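Local coordinates for MobB protein homolog (Geobacillus stearothermophilus, PDB 1XJC) that probably binds GTP through a P-loop and assists the attachment of the guanine nucleotide to molybdopterin during molybdenum cofactor synthesis, at residues V10-S15 with W122-H127; T19-W24 with L101-K106; V64-E69 with Q75-R80. All coordinates share one frame; numbering follows the deposited sequence.

Contact 1 of 3, residues V10-S15 with W122-H127; sequences VGYKHS and WASLQH
The phenol oxygen of Tyr-12 meets the hydroxyl of Ser-124 in a hydrogen bond of 2.8 Å between OH and OG, in which either group could be the donor. Ser-124 OG lies at the edge of the tyrosine ring, near its plane, and is also bonded to the carbonyl of Asp-121 one turn back. Beside this polar end, Leu-125 lies obliquely against the ring: its CG is 3.6 Å from Tyr-12 CE2, and its CD2 stands 3.5 Å from Tyr-12 OH. Tyrosine suits the place because it offers a long apolar flank to leucine and still ends in a hydroxyl. With CG anti to the carbonyl carbon (chi1 -64°), the ring is laid alongside Leu-125, on helix 119-125. Tyr-12 belongs to the loop between strand 6-10 and helix 17-30, whose sequence and shape are consistent with a Walker A P-loop; the carbonyl of Gly-11 accepts a bond from Lys-17 NZ. Behind Tyr-12 the chain folds into a type II turn from Tyr-12 to Ser-15. Two donors grip Tyr-12 O, the backbone N of Ser-15 and its OG, the latter at 2.7 Å. On the sheet side, Leu-125 also packs on Val-114 of strand 112-116.

Contact 2 of 3, residues T19-W24 with L101-K106; sequences TLMEKW and LVEGYK
Leu-101 and Trp-24 make a CH-pi contact, the leucine methyl CD2 standing 3.4 Å from the centroid of the indole six-membered ring and only 6° off its normal. The second methyl, CD1, rests 3.8 Å from Trp-24 CG, so the branched end spreads over both parts of the indole. Trp-24 has CG anti to its own N (chi1 -162°), a turn that brings the ring face over the leucine. Replacing Trp-24 with an alanine is likely to leave Leu-101 CD2 without the aromatic face it lies on and open a gap between helix and sheet. This is helix-on-sheet packing of the P-loop NTPase fold: helix 17-30, after the probable P-loop, packs on strand 99-103, and the axes of segments 19-24 and 101-103 run nearly antiparallel (165°), 10.1 Å apart at their closest. Apolar packing continues at Met-21, a selenomethionine, whose SE is 3.9 Å from Leu-101 CB. Its flexible chain, bent at chi2 and chi3, also fits against Val-9 and Thr-37 on the neighbouring strands. Mixed contacts lie at the strand's end, where Glu-103 OE1 approaches Met-21 CG at 3.5 Å. The extended glutamate carries its carboxylate past the methionine, and its side chain also touches Lys-39.

Contact 3 of 3, residues V64-E69 with Q75-R80; sequences VATAVE and QLHLRR
Thr-66 and His-77 form a hydrogen-bonded antiparallel pair, Thr-66 N giving to His-77 O at 3.0 Å and His-77 N returning to Thr-66 O at 2.9 Å. They sit midway along a beta hairpin of strands 65-70 and 73-78, a two-stranded sheet standing apart from the parallel sheet. Val-68 and Gln-75 repeat the pattern toward the turn, where Gln-75 N reaches Val-68 O in a fairly straight bond with 168° at the hydrogen. Beyond the strands, Arg-79 N adds a fifth bond to Val-64 O. At this open end of the hairpin Val-64 CG2 lies over one face of the Arg-79 guanidinium, whose NH1 bonds to the carbonyl of Gly-62. Between the hydrogen-bonded pairs, CA-H...O contacts supplement the network: Ala-67 CA lies 3.1 Å from Gln-75 O, and Ala-65 CA approaches His-77 O.

On the face carrying Thr-66, Val-68, Gln-75 and His-77, three of the four side chains are polar. Thr-66 OG1, placed between the backbone N and the carbonyl carbon (chi1 63°), points across the strands and comes 3.2 Å from His-77 CB. The same hydroxyl binds a water, which also accepts a weak bond from Gln-75 NE2; the extended glutamine chain brings the amide to it. Both the water and NE2 lie in the plane of the His-77 ring, at its edge.

The other face pairs small residues with large ones. Ala-65 and Ala-67 are short enough for the leucines of the partner strand to lean across them, and Leu-78 CD2 rests 3.6 Å from Ala-65 CB. Packing is tightest at the second alanine, where Leu-76 CD2 comes to 3.4 Å from Ala-67 CB.

Contact 2 is the core of the three, close to the chain's centre; contact 1 is partly buried, and contact 3 lies on the surface. Contacts 1 and 2 both belong to the probable P-loop region: the first is made by the loop, the second by the helix that follows it, and they touch where Val-10 CG1 packs 3.9 Å from Gly-104 O. Contact 3 shares no element with them, its nearest atoms about 11 Å from contact 2. Chemistry follows place: side-chain packing fills contact 2, one hydroxyl pair beside leucine packing joins the loop to a helix in contact 1, and main-chain bonds carry contact 3, between strands close in sequence.

Contact 1 of 3, residues V10-S15 with W122-H127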
loop_
_atom_site.group_PDB
_atom_site.type_symbol
_atom_site.label_atom_id
_atom_site.label_comp_id
_atom_site.label_asym_id
_atom_site.label_seq_id
_atom_site.Cartn_x
_atom_site.Cartn_y
_atom_site.Cartn_z
ATOM N N VAL A 10 -4.200 -3.630 -1.170
ATOM C CA VAL A 10 -4.960 -4.122 -2.318
ATOM C C VAL A 10 -6.466 -4.142 -2.069
ATOM O O VAL A 10 -6.924 -4.365 -0.937
ATOM C CB VAL A 10 -4.503 -5.553 -2.720
ATOM C CG1 VAL A 10 -3.027 -5.532 -3.101
ATOM C CG2 VAL A 10 -4.729 -6.532 -1.556
ATOM N N GLY A 11 -7.231 -3.912 -3.134
ATOM C CA GLY A 11 -8.676 -3.908 -3.031
ATOM C C GLY A 11 -9.311 -3.289 -4.265
ATOM O O GLY A 11 -8.645 -2.587 -5.045
ATOM N N TYR A 12 -10.603 -3.542 -4.442
ATOM C CA TYR A 12 -11.332 -3.014 -5.583
ATOM C C TYR A 12 -11.724 -1.553 -5.359
ATOM O O TYR A 12 -11.417 -0.968 -4.312
ATOM C CB TYR A 12 -12.551 -3.900 -5.842
ATOM C CG TYR A 12 -12.151 -5.314 -6.238
ATOM C CD1 TYR A 12 -11.447 -5.548 -7.423
ATOM C CD2 TYR A 12 -12.428 -6.409 -5.411
ATOM C CE1 TYR A 12 -11.028 -6.836 -7.775
ATOM C CE2 TYR A 12 -12.014 -7.698 -5.751
ATOM C CZ TYR A 12 -11.316 -7.905 -6.933
ATOM O OH TYR A 12 -10.913 -9.172 -7.296
ATOM N N LYS A 13 -12.382 -0.965 -6.352
ATOM C CA LYS A 13 -12.819 0.435 -6.282
ATOM C C LYS A 13 -13.681 0.702 -5.048
ATOM O O LYS A 13 -14.541 -0.103 -4.712
ATOM C CB LYS A 13 -13.599 0.803 -7.556
ATOM C CG LYS A 13 -14.404 2.097 -7.447
ATOM C CD LYS A 13 -14.417 2.893 -8.742
ATOM C CE LYS A 13 -13.053 3.536 -8.992
ATOM N NZ LYS A 13 -13.043 4.373 -10.233
ATOM N N HIS A 14 -13.416 1.819 -4.370
ATOM C CA HIS A 14 -14.168 2.223 -3.169
ATOM C C HIS A 14 -14.134 1.186 -2.046
ATOM O O HIS A 14 -15.050 1.128 -1.231
ATOM C CB HIS A 14 -15.634 2.521 -3.535
ATOM C CG HIS A 14 -15.790 3.513 -4.650
ATOM N ND1 HIS A 14 -16.889 3.533 -5.482
ATOM C CD2 HIS A 14 -14.999 4.537 -5.053
ATOM C CE1 HIS A 14 -16.771 4.529 -6.347
ATOM N NE2 HIS A 14 -15.634 5.154 -6.107
ATOM N N SER A 15 -13.092 0.359 -2.006
ATOM C CA SER A 15 -12.971 -0.641 -0.955
ATOM C C SER A 15 -12.500 -0.009 0.361
ATOM O O SER A 15 -12.682 -0.586 1.438
ATOM C CB SER A 15 -11.977 -1.718 -1.386
ATOM O OG SER A 15 -10.701 -1.164 -1.672
ATOM N N TRP A 122 -13.801 -10.627 -0.993
ATOM C CA TRP A 122 -12.866 -11.479 -0.260
ATOM C C TRP A 122 -12.648 -12.823 -0.934
ATOM O O TRP A 122 -11.536 -13.358 -0.912
ATOM C CB TRP A 122 -13.367 -11.705 1.168
ATOM C CG TRP A 122 -12.499 -12.629 1.996
ATOM C CD1 TRP A 122 -12.900 -13.770 2.646
ATOM C CD2 TRP A 122 -11.095 -12.492 2.251
ATOM N NE1 TRP A 122 -11.831 -14.344 3.288
ATOM C CE2 TRP A 122 -10.709 -13.586 3.061
ATOM C CE3 TRP A 122 -10.115 -11.550 1.866
ATOM C CZ2 TRP A 122 -9.386 -13.771 3.497
ATOM C CZ3 TRP A 122 -8.798 -11.735 2.298
ATOM C CH2 TRP A 122 -8.447 -12.839 3.107
ATOM N N ALA A 123 -13.706 -13.378 -1.513
ATOM C CA ALA A 123 -13.607 -14.664 -2.198
ATOM C C ALA A 123 -12.608 -14.585 -3.352
ATOM O O ALA A 123 -11.873 -15.535 -3.605
ATOM C CB ALA A 123 -14.978 -15.094 -2.718
ATOM N N SER A 124 -12.562 -13.459 -4.051
ATOM C CA SER A 124 -11.625 -13.354 -5.163
ATOM C C SER A 124 -10.251 -12.810 -4.785
ATOM O O SER A 124 -9.336 -12.843 -5.612
ATOM C CB SER A 124 -12.207 -12.487 -6.272
ATOM O OG SER A 124 -12.260 -11.133 -5.876
ATOM N N LEU A 125 -10.102 -12.315 -3.553
ATOM C CA LEU A 125 -8.832 -11.745 -3.099
ATOM C C LEU A 125 -8.109 -12.571 -2.027
ATOM O O LEU A 125 -6.946 -12.325 -1.746
ATOM C CB LEU A 125 -9.057 -10.323 -2.554
ATOM C CG LEU A 125 -9.611 -9.261 -3.525
ATOM C CD1 LEU A 125 -9.923 -7.987 -2.774
ATOM C CD2 LEU A 125 -8.624 -8.986 -4.627
ATOM N N GLN A 126 -8.802 -13.542 -1.432
ATOM C CA GLN A 126 -8.230 -14.368 -0.370
ATOM C C GLN A 126 -7.075 -15.252 -0.827
ATOM O O GLN A 126 -6.321 -15.756 -0.006
ATOM C CB GLN A 126 -9.310 -15.254 0.259
ATOM C CG GLN A 126 -9.805 -16.401 -0.620
ATOM C CD GLN A 126 -10.874 -17.254 0.071
ATOM O OE1 GLN A 126 -10.851 -17.425 1.292
ATOM N NE2 GLN A 126 -11.794 -17.812 -0.715
ATOM N N HIS A 127 -6.922 -15.447 -2.129
ATOM C CA HIS A 127 -5.844 -16.311 -2.584
ATOM C C HIS A 127 -4.521 -15.606 -2.889
ATOM O O HIS A 127 -3.566 -16.240 -3.359
ATOM C CB HIS A 127 -6.326 -17.138 -3.775
ATOM C CG HIS A 127 -7.485 -18.022 -3.432
ATOM N ND1 HIS A 127 -7.408 -18.997 -2.461
ATOM C CD2 HIS A 127 -8.759 -18.047 -3.892
ATOM C CE1 HIS A 127 -8.584 -19.586 -2.336
ATOM N NE2 HIS A 127 -9.421 -19.029 -3.193
#

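Contact 2 of 3, residues T19-W24 with L101-K106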
loop_
_atom_site.group_PDB
_atom_site.type_symbol
_atom_site.label_atom_id
_atom_site.label_comp_id
_atom_site.label_asym_id
_atom_site.label_seq_id
_atom_site.Cartn_x
_atom_site.Cartn_y
_atom_site.Cartn_z
ATOM N N THR A 19 -8.625 5.620 2.172
ATOM C CA THR A 19 -8.634 5.939 3.588
ATOM C C THR A 19 -7.393 5.330 4.252
ATOM O O THR A 19 -6.659 6.029 4.942
ATOM C CB THR A 19 -9.926 5.412 4.246
ATOM O OG1 THR A 19 -11.005 6.287 3.888
ATOM C CG2 THR A 19 -9.788 5.339 5.785
ATOM N N LEU A 20 -7.143 4.040 4.026
ATOM C CA LEU A 20 -5.966 3.396 4.617
ATOM C C LEU A 20 -4.654 4.060 4.192
ATOM O O LEU A 20 -3.825 4.384 5.040
ATOM C CB LEU A 20 -5.904 1.917 4.256
ATOM C CG LEU A 20 -4.638 1.234 4.798
ATOM C CD1 LEU A 20 -4.615 1.312 6.335
ATOM C CD2 LEU A 20 -4.612 -0.214 4.340
HETATM N N MSE A 21 -4.466 4.271 2.891
HETATM C CA MSE A 21 -3.232 4.912 2.403
HETATM C C MSE A 21 -3.012 6.264 3.070
HETATM O O MSE A 21 -1.925 6.571 3.563
HETATM C CB MSE A 21 -3.283 5.123 0.874
HETATM C CG MSE A 21 -3.124 3.857 0.044
HETATM SE SE MSE A 21 -1.357 3.037 0.227
HETATM C CE MSE A 21 -0.345 4.180 -1.007
ATOM N N GLU A 22 -4.051 7.084 3.087
ATOM C CA GLU A 22 -3.917 8.405 3.682
ATOM C C GLU A 22 -3.558 8.383 5.153
ATOM O O GLU A 22 -2.637 9.078 5.590
ATOM C CB GLU A 22 -5.206 9.212 3.467
ATOM C CG GLU A 22 -5.157 10.006 2.164
ATOM C CD GLU A 22 -6.440 10.781 1.861
ATOM O OE1 GLU A 22 -7.065 11.325 2.807
ATOM O OE2 GLU A 22 -6.795 10.854 0.662
ATOM N N LYS A 23 -4.278 7.579 5.922
ATOM C CA LYS A 23 -4.024 7.516 7.349
ATOM C C LYS A 23 -2.702 6.857 7.672
ATOM O O LYS A 23 -2.012 7.274 8.599
ATOM C CB LYS A 23 -5.167 6.765 8.044
ATOM C CG LYS A 23 -6.475 7.541 8.032
ATOM C CD LYS A 23 -7.595 6.727 8.661
ATOM C CE LYS A 23 -8.914 7.473 8.547
ATOM N NZ LYS A 23 -8.802 8.814 9.201
ATOM N N TRP A 24 -2.344 5.824 6.915
ATOM C CA TRP A 24 -1.096 5.112 7.167
ATOM C C TRP A 24 0.076 6.034 6.830
ATOM O O TRP A 24 1.008 6.153 7.614
ATOM C CB TRP A 24 -1.038 3.837 6.319
ATOM C CG TRP A 24 -0.041 2.819 6.791
ATOM C CD1 TRP A 24 0.916 2.977 7.755
ATOM C CD2 TRP A 24 0.078 1.471 6.325
ATOM N NE1 TRP A 24 1.619 1.810 7.919
ATOM C CE2 TRP A 24 1.128 0.869 7.054
ATOM C CE3 TRP A 24 -0.603 0.709 5.361
ATOM C CZ2 TRP A 24 1.518 -0.463 6.847
ATOM C CZ3 TRP A 24 -0.214 -0.619 5.156
ATOM C CH2 TRP A 24 0.835 -1.188 5.896
ATOM N N LEU A 101 4.678 2.275 0.693
ATOM C CA LEU A 101 3.332 1.741 0.629
ATOM C C LEU A 101 2.940 1.674 -0.828
ATOM O O LEU A 101 2.949 2.694 -1.544
ATOM C CB LEU A 101 2.349 2.630 1.397
ATOM C CG LEU A 101 2.663 2.643 2.895
ATOM C CD1 LEU A 101 1.784 3.685 3.585
ATOM C CD2 LEU A 101 2.408 1.238 3.498
ATOM N N VAL A 102 2.583 0.472 -1.251
ATOM C CA VAL A 102 2.213 0.204 -2.625
ATOM C C VAL A 102 0.739 -0.138 -2.752
ATOM O O VAL A 102 0.258 -1.093 -2.127
ATOM C CB VAL A 102 3.038 -0.989 -3.160
ATOM C CG1 VAL A 102 2.576 -1.362 -4.552
ATOM C CG2 VAL A 102 4.530 -0.648 -3.129
ATOM N N GLU A 103 0.026 0.634 -3.570
ATOM C CA GLU A 103 -1.386 0.388 -3.800
ATOM C C GLU A 103 -1.550 -0.383 -5.115
ATOM O O GLU A 103 -1.268 0.142 -6.192
ATOM C CB GLU A 103 -2.139 1.717 -3.863
ATOM C CG GLU A 103 -3.614 1.594 -3.532
ATOM C CD GLU A 103 -4.392 2.878 -3.758
ATOM O OE1 GLU A 103 -3.909 3.973 -3.405
ATOM O OE2 GLU A 103 -5.509 2.784 -4.282
ATOM N N GLY A 104 -1.984 -1.640 -5.032
ATOM C CA GLY A 104 -2.156 -2.444 -6.229
ATOM C C GLY A 104 -1.036 -3.458 -6.434
ATOM O O GLY A 104 -0.399 -3.874 -5.466
ATOM N N TYR A 105 -0.797 -3.851 -7.690
ATOM C CA TYR A 105 0.249 -4.829 -8.038
ATOM C C TYR A 105 0.014 -6.102 -7.216
ATOM O O TYR A 105 0.966 -6.722 -6.708
ATOM C CB TYR A 105 1.635 -4.262 -7.708
ATOM C CG TYR A 105 1.959 -2.957 -8.408
ATOM C CD1 TYR A 105 2.479 -2.939 -9.706
ATOM C CD2 TYR A 105 1.701 -1.740 -7.789
ATOM C CE1 TYR A 105 2.728 -1.723 -10.365
ATOM C CE2 TYR A 105 1.944 -0.536 -8.429
ATOM C CZ TYR A 105 2.454 -0.530 -9.717
ATOM O OH TYR A 105 2.658 0.684 -10.338
ATOM N N LYS A 106 -1.256 -6.491 -7.109
ATOM C CA LYS A 106 -1.667 -7.644 -6.306
ATOM C C LYS A 106 -0.917 -8.949 -6.525
ATOM O O LYS A 106 -0.917 -9.811 -5.643
ATOM C CB LYS A 106 -3.177 -7.888 -6.453
ATOM C CG LYS A 106 -3.608 -8.455 -7.799
ATOM C CD LYS A 106 -5.126 -8.693 -7.860
ATOM C CE LYS A 106 -5.534 -9.231 -9.236
ATOM N NZ LYS A 106 -7.013 -9.482 -9.378
#

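Contact 3 of 3, residues V64-E69 with Q75-R80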
loop_
_atom_site.group_PDB
_atom_site.type_symbol
_atom_site.label_atom_id
_atom_site.label_comp_id
_atom_site.label_asym_id
_atom_site.label_seq_id
_atom_site.Cartn_x
_atom_site.Cartn_y
_atom_site.Cartn_z
ATOM N N VAL A 64 10.633 11.166 -24.248
ATOM C CA VAL A 64 10.696 9.952 -23.440
ATOM C C VAL A 64 10.689 10.322 -21.952
ATOM O O VAL A 64 10.109 9.602 -21.127
ATOM C CB VAL A 64 11.984 9.136 -23.734
ATOM C CG1 VAL A 64 12.136 8.020 -22.720
ATOM C CG2 VAL A 64 11.928 8.549 -25.147
ATOM N N ALA A 65 11.314 11.453 -21.618
ATOM C CA ALA A 65 11.394 11.906 -20.227
ATOM C C ALA A 65 11.332 13.419 -20.056
ATOM O O ALA A 65 11.955 14.175 -20.822
ATOM C CB ALA A 65 12.690 11.387 -19.593
ATOM N N THR A 66 10.572 13.864 -19.058
ATOM C CA THR A 66 10.503 15.283 -18.749
ATOM C C THR A 66 10.688 15.418 -17.238
ATOM O O THR A 66 10.299 14.530 -16.462
ATOM C CB THR A 66 9.152 15.906 -19.163
ATOM O OG1 THR A 66 8.091 15.303 -18.405
ATOM C CG2 THR A 66 8.900 15.672 -20.659
ATOM N N ALA A 67 11.296 16.517 -16.821
ATOM C CA ALA A 67 11.527 16.760 -15.410
ATOM C C ALA A 67 11.464 18.251 -15.150
ATOM O O ALA A 67 12.031 19.062 -15.904
ATOM C CB ALA A 67 12.898 16.220 -14.992
ATOM N N VAL A 68 10.750 18.612 -14.095
ATOM C CA VAL A 68 10.635 20.003 -13.686
ATOM C C VAL A 68 11.102 19.991 -12.245
ATOM O O VAL A 68 10.593 19.199 -11.440
ATOM C CB VAL A 68 9.180 20.498 -13.734
ATOM C CG1 VAL A 68 9.129 21.948 -13.242
ATOM C CG2 VAL A 68 8.630 20.378 -15.147
ATOM N N GLU A 69 12.064 20.847 -11.914
ATOM C CA GLU A 69 12.610 20.880 -10.566
ATOM C C GLU A 69 12.583 22.263 -9.927
ATOM O O GLU A 69 12.813 23.275 -10.594
ATOM C CB GLU A 69 14.052 20.366 -10.581
ATOM C CG GLU A 69 14.658 20.103 -9.206
ATOM C CD GLU A 69 14.927 21.370 -8.388
ATOM O OE1 GLU A 69 15.553 22.307 -8.927
ATOM O OE2 GLU A 69 14.516 21.419 -7.199
ATOM N N GLN A 75 9.880 16.788 -10.159
ATOM C CA GLN A 75 8.735 16.167 -10.801
ATOM C C GLN A 75 9.211 15.507 -12.094
ATOM O O GLN A 75 9.815 16.167 -12.949
ATOM C CB GLN A 75 7.685 17.215 -11.111
ATOM C CG GLN A 75 6.582 16.707 -11.999
ATOM C CD GLN A 75 5.573 17.792 -12.324
ATOM O OE1 GLN A 75 4.966 18.379 -11.416
ATOM N NE2 GLN A 75 5.384 18.063 -13.619
ATOM N N LEU A 76 8.935 14.214 -12.229
ATOM C CA LEU A 76 9.353 13.434 -13.385
ATOM C C LEU A 76 8.213 12.700 -14.085
ATOM O O LEU A 76 7.281 12.193 -13.435
ATOM C CB LEU A 76 10.384 12.381 -12.956
ATOM C CG LEU A 76 11.769 12.779 -12.426
ATOM C CD1 LEU A 76 12.398 11.606 -11.666
ATOM C CD2 LEU A 76 12.659 13.184 -13.580
ATOM N N HIS A 77 8.304 12.640 -15.413
ATOM C CA HIS A 77 7.347 11.914 -16.247
ATOM C C HIS A 77 8.247 11.066 -17.151
ATOM O O HIS A 77 8.968 11.600 -18.004
ATOM C CB HIS A 77 6.488 12.889 -17.059
ATOM C CG HIS A 77 5.404 13.539 -16.255
ATOM N ND1 HIS A 77 4.205 12.915 -15.980
ATOM C CD2 HIS A 77 5.362 14.729 -15.610
ATOM C CE1 HIS A 77 3.473 13.693 -15.200
ATOM N NE2 HIS A 77 4.153 14.799 -14.959
ATOM N N LEU A 78 8.229 9.753 -16.943
ATOM C CA LEU A 78 9.088 8.855 -17.693
ATOM C C LEU A 78 8.265 7.817 -18.450
ATOM O O LEU A 78 7.375 7.188 -17.876
ATOM C CB LEU A 78 10.057 8.152 -16.733
ATOM C CG LEU A 78 10.831 9.030 -15.731
ATOM C CD1 LEU A 78 11.631 8.150 -14.790
ATOM C CD2 LEU A 78 11.763 9.989 -16.462
ATOM N N ARG A 79 8.571 7.633 -19.730
ATOM C CA ARG A 79 7.836 6.683 -20.551
ATOM C C ARG A 79 8.650 5.427 -20.836
ATOM O O ARG A 79 9.861 5.480 -21.047
ATOM C CB ARG A 79 7.404 7.339 -21.873
ATOM C CG ARG A 79 6.365 6.515 -22.649
ATOM C CD ARG A 79 5.917 7.196 -23.948
ATOM N NE ARG A 79 6.813 6.883 -25.063
ATOM C CZ ARG A 79 7.340 7.791 -25.881
ATOM N NH1 ARG A 79 7.064 9.083 -25.716
ATOM N NH2 ARG A 79 8.141 7.403 -26.865
ATOM N N ARG A 80 7.962 4.291 -20.837
ATOM C CA ARG A 80 8.574 2.991 -21.086
ATOM C C ARG A 80 7.442 2.111 -21.611
ATOM O O ARG A 80 6.273 2.364 -21.311
ATOM C CB ARG A 80 9.090 2.399 -19.779
ATOM C CG ARG A 80 10.528 1.949 -19.791
ATOM C CD ARG A 80 10.782 1.017 -18.611
ATOM N NE ARG A 80 12.202 0.735 -18.414
ATOM C CZ ARG A 80 13.103 1.661 -18.097
ATOM N NH1 ARG A 80 12.723 2.919 -17.946
ATOM N NH2 ARG A 80 14.377 1.334 -17.926
HETATM O O HOH W 1 7.596 16.742 -15.713
#